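Local coordinates for putative lipoprotein (Campylobacter jejuni subsp. jejuni, PDB 4GIO) that is of unknown function but is probably a bacterial lipoprotein, its single domain built as a novel variant of the immunoglobulin fold, at residues A[41-46]-A[84-89]. Numbering follows the deposited sequence.
Sequences EVILRS and EVILRK
Val42 and Leu87 face each other as an antiparallel hydrogen-bonded pair: Val42 N reaches Leu87 O at 2.7 Å, and Leu87 N returns a bond to Val42 O. Two residues on, Leu44 N bonds Val85 O at 2.8 Å and Val85 N bonds Leu44 O, the last nearly straight at 172°. At the non-hydrogen-bonded pairs, Ile43 with Ile86 between these two and Glu41 with Arg88 beyond Val42, the CA atoms of Ile43 and Glu41 add CA-H...O contacts to Val85 O and Leu87 O.

On the face carrying the non-hydrogen-bonded pairs, Ile43 CG1 lies 3.6 Å from Ile86 CD1, the two side chains running alongside each other in the same direction. The second branch of Ile43, CG2, comes up at a slant against Glu84, 3.6 Å from Glu84 CD; its approach to Glu84 CG is doubtfully short. Glu84 CG, anti to its own backbone N (chi1 -179°), is carried to Ile43, while CB lies on the Arg45 side. Glu41 and Arg88 also lie side by side, but Glu41 OE1 meets the methylene Arg88 CD at 3.2 Å and stays 4.1 Å from Arg88 NE, beyond a salt bridge, though the opposite charges may still attract. At the other end, Glu84 CB and N sit over one face of the Arg45 guanidinium, and a water accepts from Glu84 N and, weakly, from Arg45 NH1.

The hydrogen-bonded pairs put Val42, Leu44, Val85 and Leu87 on the inner face, against Leu101 and Ile103 of strand 98-105 and Leu77 and Ile79 of strand 75-79. Strand 25-32 flanks 38-44 on its other edge, so that 38-44 is the central strand of a three-stranded antiparallel sheet, packed on a second sheet as in the beta-sandwich of immunoglobulin-like domains.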
ATOM      1  N   GLU A  41       3.544  -5.335  -3.153  1.00 20.44           N
ATOM      2  CA  GLU A  41       4.322  -5.475  -1.892  1.00 22.58           C
ATOM      3  C   GLU A  41       5.028  -4.182  -1.650  1.00 21.66           C
ATOM      4  O   GLU A  41       5.659  -3.656  -2.576  1.00 22.03           O
ATOM      5  CB  GLU A  41       5.405  -6.546  -1.989  1.00 24.62           C
ATOM      6  CG  GLU A  41       4.871  -7.945  -1.804  1.00 30.77           C
ATOM      7  CD  GLU A  41       5.946  -9.075  -2.016  1.00 41.14           C
ATOM      8  OE1 GLU A  41       5.531 -10.282  -2.096  1.00 42.09           O
ATOM      9  OE2 GLU A  41       7.176  -8.759  -2.087  1.00 39.59           O
ATOM     10  N   VAL A  42       4.870  -3.626  -0.461  1.00 20.06           N
ATOM     11  CA  VAL A  42       5.542  -2.368  -0.142  1.00 19.87           C
ATOM     12  C   VAL A  42       6.424  -2.731   1.060  1.00 20.13           C
ATOM     13  O   VAL A  42       5.949  -3.348   2.006  1.00 20.05           O
ATOM     14  CB  VAL A  42       4.551  -1.263   0.179  1.00 20.42           C
ATOM     15  CG1 VAL A  42       5.261   0.080   0.629  1.00 18.46           C
ATOM     16  CG2 VAL A  42       3.600  -0.982  -1.047  1.00 20.17           C
ATOM     17  N   ILE A  43       7.701  -2.361   1.019  1.00 19.11           N
ATOM     18  CA  ILE A  43       8.581  -2.656   2.139  1.00 19.83           C
ATOM     19  C   ILE A  43       8.761  -1.329   2.903  1.00 18.78           C
ATOM     20  O   ILE A  43       9.068  -0.291   2.304  1.00 17.74           O
ATOM     21  CB  ILE A  43       9.937  -3.207   1.680  1.00 21.58           C
ATOM     22  CG1 ILE A  43       9.713  -4.522   0.939  1.00 24.84           C
ATOM     23  CG2 ILE A  43      10.886  -3.428   2.945  1.00 23.85           C
ATOM     24  CD1 ILE A  43      10.929  -5.055   0.239  1.00 30.82           C
ATOM     25  N   LEU A  44       8.547  -1.398   4.218  1.00 17.65           N
ATOM     26  CA  LEU A  44       8.618  -0.238   5.104  1.00 18.69           C
ATOM     27  C   LEU A  44       9.737  -0.475   6.125  1.00 18.37           C
ATOM     28  O   LEU A  44       9.995  -1.625   6.492  1.00 18.19           O
ATOM     29  CB  LEU A  44       7.289  -0.037   5.838  1.00 18.09           C
ATOM     30  CG  LEU A  44       6.058   0.102   4.896  1.00 21.17           C
ATOM     31  CD1 LEU A  44       4.790   0.079   5.658  1.00 22.41           C
ATOM     32  CD2 LEU A  44       6.089   1.394   4.030  1.00 20.06           C
ATOM     33  N   ARG A  45      10.429   0.589   6.523  1.00 19.37           N
ATOM     34  CA  ARG A  45      11.304   0.525   7.727  1.00 21.77           C
ATOM     35  C   ARG A  45      11.582   1.861   8.392  1.00 20.52           C
ATOM     36  O   ARG A  45      11.692   2.913   7.735  1.00 19.72           O
ATOM     37  CB  ARG A  45      12.625  -0.254   7.596  1.00 22.63           C
ATOM     38  CG  ARG A  45      13.234  -0.343   6.272  1.00 30.18           C
ATOM     39  CD  ARG A  45      14.795  -0.651   6.408  1.00 36.47           C
ATOM     40  NE  ARG A  45      15.216  -2.045   6.308  1.00 42.59           N
ATOM     41  CZ  ARG A  45      15.543  -2.788   7.365  1.00 42.77           C
ATOM     42  NH1 ARG A  45      15.931  -4.025   7.203  1.00 39.84           N
ATOM     43  NH2 ARG A  45      15.466  -2.274   8.579  1.00 43.47           N
ATOM     44  N   SER A  46      11.730   1.776   9.700  1.00 20.51           N
ATOM     45  CA  SER A  46      11.801   2.951  10.522  1.00 22.15           C
ATOM     46  C   SER A  46      12.781   2.692  11.639  1.00 21.86           C
ATOM     47  O   SER A  46      12.824   1.592  12.179  1.00 20.33           O
ATOM     48  CB  SER A  46      10.422   3.182  11.132  1.00 21.10           C
ATOM     49  OG  SER A  46      10.494   4.331  11.964  1.00 25.50           O
ATOM     50  N   GLU A  84      12.441  -4.800   9.046  1.00 29.15           N
ATOM     51  CA  GLU A  84      11.740  -4.660   7.759  1.00 29.17           C
ATOM     52  C   GLU A  84      10.314  -5.165   7.851  1.00 26.71           C
ATOM     53  O   GLU A  84      10.086  -6.214   8.382  1.00 27.50           O
ATOM     54  CB  GLU A  84      12.512  -5.393   6.681  1.00 30.37           C
ATOM     55  CG  GLU A  84      11.957  -5.336   5.327  1.00 35.57           C
ATOM     56  CD  GLU A  84      12.857  -6.082   4.331  1.00 42.83           C
ATOM     57  OE1 GLU A  84      13.926  -5.535   3.934  1.00 45.47           O
ATOM     58  OE2 GLU A  84      12.486  -7.215   3.956  1.00 43.29           O
ATOM     59  N   VAL A  85       9.336  -4.388   7.374  1.00 25.90           N
ATOM     60  CA  VAL A  85       7.899  -4.798   7.386  1.00 23.79           C
ATOM     61  C   VAL A  85       7.458  -4.878   5.900  1.00 23.97           C
ATOM     62  O   VAL A  85       7.662  -3.923   5.138  1.00 23.26           O
ATOM     63  CB  VAL A  85       7.007  -3.770   8.182  1.00 25.50           C
ATOM     64  CG1 VAL A  85       5.494  -3.990   7.951  1.00 25.93           C
ATOM     65  CG2 VAL A  85       7.302  -3.812   9.711  1.00 22.70           C
ATOM     66  N   ILE A  86       6.888  -6.014   5.488  1.00 22.10           N
ATOM     67  CA  ILE A  86       6.507  -6.209   4.110  1.00 23.29           C
ATOM     68  C   ILE A  86       4.968  -6.109   4.055  1.00 23.30           C
ATOM     69  O   ILE A  86       4.281  -6.931   4.643  1.00 25.22           O
ATOM     70  CB  ILE A  86       6.973  -7.582   3.616  1.00 24.94           C
ATOM     71  CG1 ILE A  86       8.498  -7.735   3.820  1.00 26.58           C
ATOM     72  CG2 ILE A  86       6.595  -7.785   2.155  1.00 25.45           C
ATOM     73  CD1 ILE A  86       9.366  -7.783   2.495  1.00 33.48           C
ATOM     74  N   LEU A  87       4.447  -5.064   3.428  1.00 21.61           N
ATOM     75  CA  LEU A  87       2.978  -4.904   3.315  1.00 23.13           C
ATOM     76  C   LEU A  87       2.558  -5.508   1.949  1.00 21.57           C
ATOM     77  O   LEU A  87       2.958  -5.022   0.860  1.00 20.37           O
ATOM     78  CB  LEU A  87       2.563  -3.411   3.459  1.00 22.18           C
ATOM     79  CG  LEU A  87       1.066  -3.126   3.312  1.00 23.57           C
ATOM     80  CD1 LEU A  87       0.244  -3.880   4.345  1.00 25.35           C
ATOM     81  CD2 LEU A  87       0.749  -1.616   3.301  1.00 25.88           C
ATOM     82  N   ARG A  88       1.783  -6.565   2.020  1.00 20.21           N
ATOM     83  CA  ARG A  88       1.388  -7.289   0.825  1.00 20.93           C
ATOM     84  C   ARG A  88      -0.134  -7.301   0.615  1.00 20.12           C
ATOM     85  O   ARG A  88      -0.875  -7.681   1.525  1.00 19.83           O
ATOM     86  CB  ARG A  88       1.969  -8.710   0.927  1.00 22.53           C
ATOM     87  CG  ARG A  88       1.737  -9.551  -0.336  1.00 29.96           C
ATOM     88  CD  ARG A  88       2.811 -10.676  -0.505  1.00 43.03           C
ATOM     89  NE  ARG A  88       2.667 -11.775   0.454  1.00 51.54           N
ATOM     90  CZ  ARG A  88       3.373 -11.906   1.578  1.00 55.23           C
ATOM     91  NH1 ARG A  88       4.297 -10.998   1.920  1.00 54.17           N
ATOM     92  NH2 ARG A  88       3.134 -12.946   2.366  1.00 55.97           N
ATOM     93  N   LYS A  89      -0.623  -6.839  -0.544  1.00 17.77           N
ATOM     94  CA  LYS A  89      -2.079  -6.773  -0.739  1.00 16.88           C
ATOM     95  C   LYS A  89      -2.454  -7.354  -2.058  1.00 15.65           C
ATOM     96  O   LYS A  89      -1.697  -7.283  -2.993  1.00 16.11           O
ATOM     97  CB  LYS A  89      -2.604  -5.313  -0.763  1.00 16.70           C
ATOM     98  CG  LYS A  89      -2.338  -4.543   0.531  1.00 17.37           C
ATOM     99  CD  LYS A  89      -2.863  -5.199   1.732  1.00 24.46           C
ATOM    100  CE  LYS A  89      -4.246  -4.926   2.158  1.00 22.92           C
ATOM    101  NZ  LYS A  89      -4.378  -5.182   3.683  1.00 21.20           N
TER
HETATM  102  O   HOH W   1      14.830  -6.585   8.948  1.00 32.40           O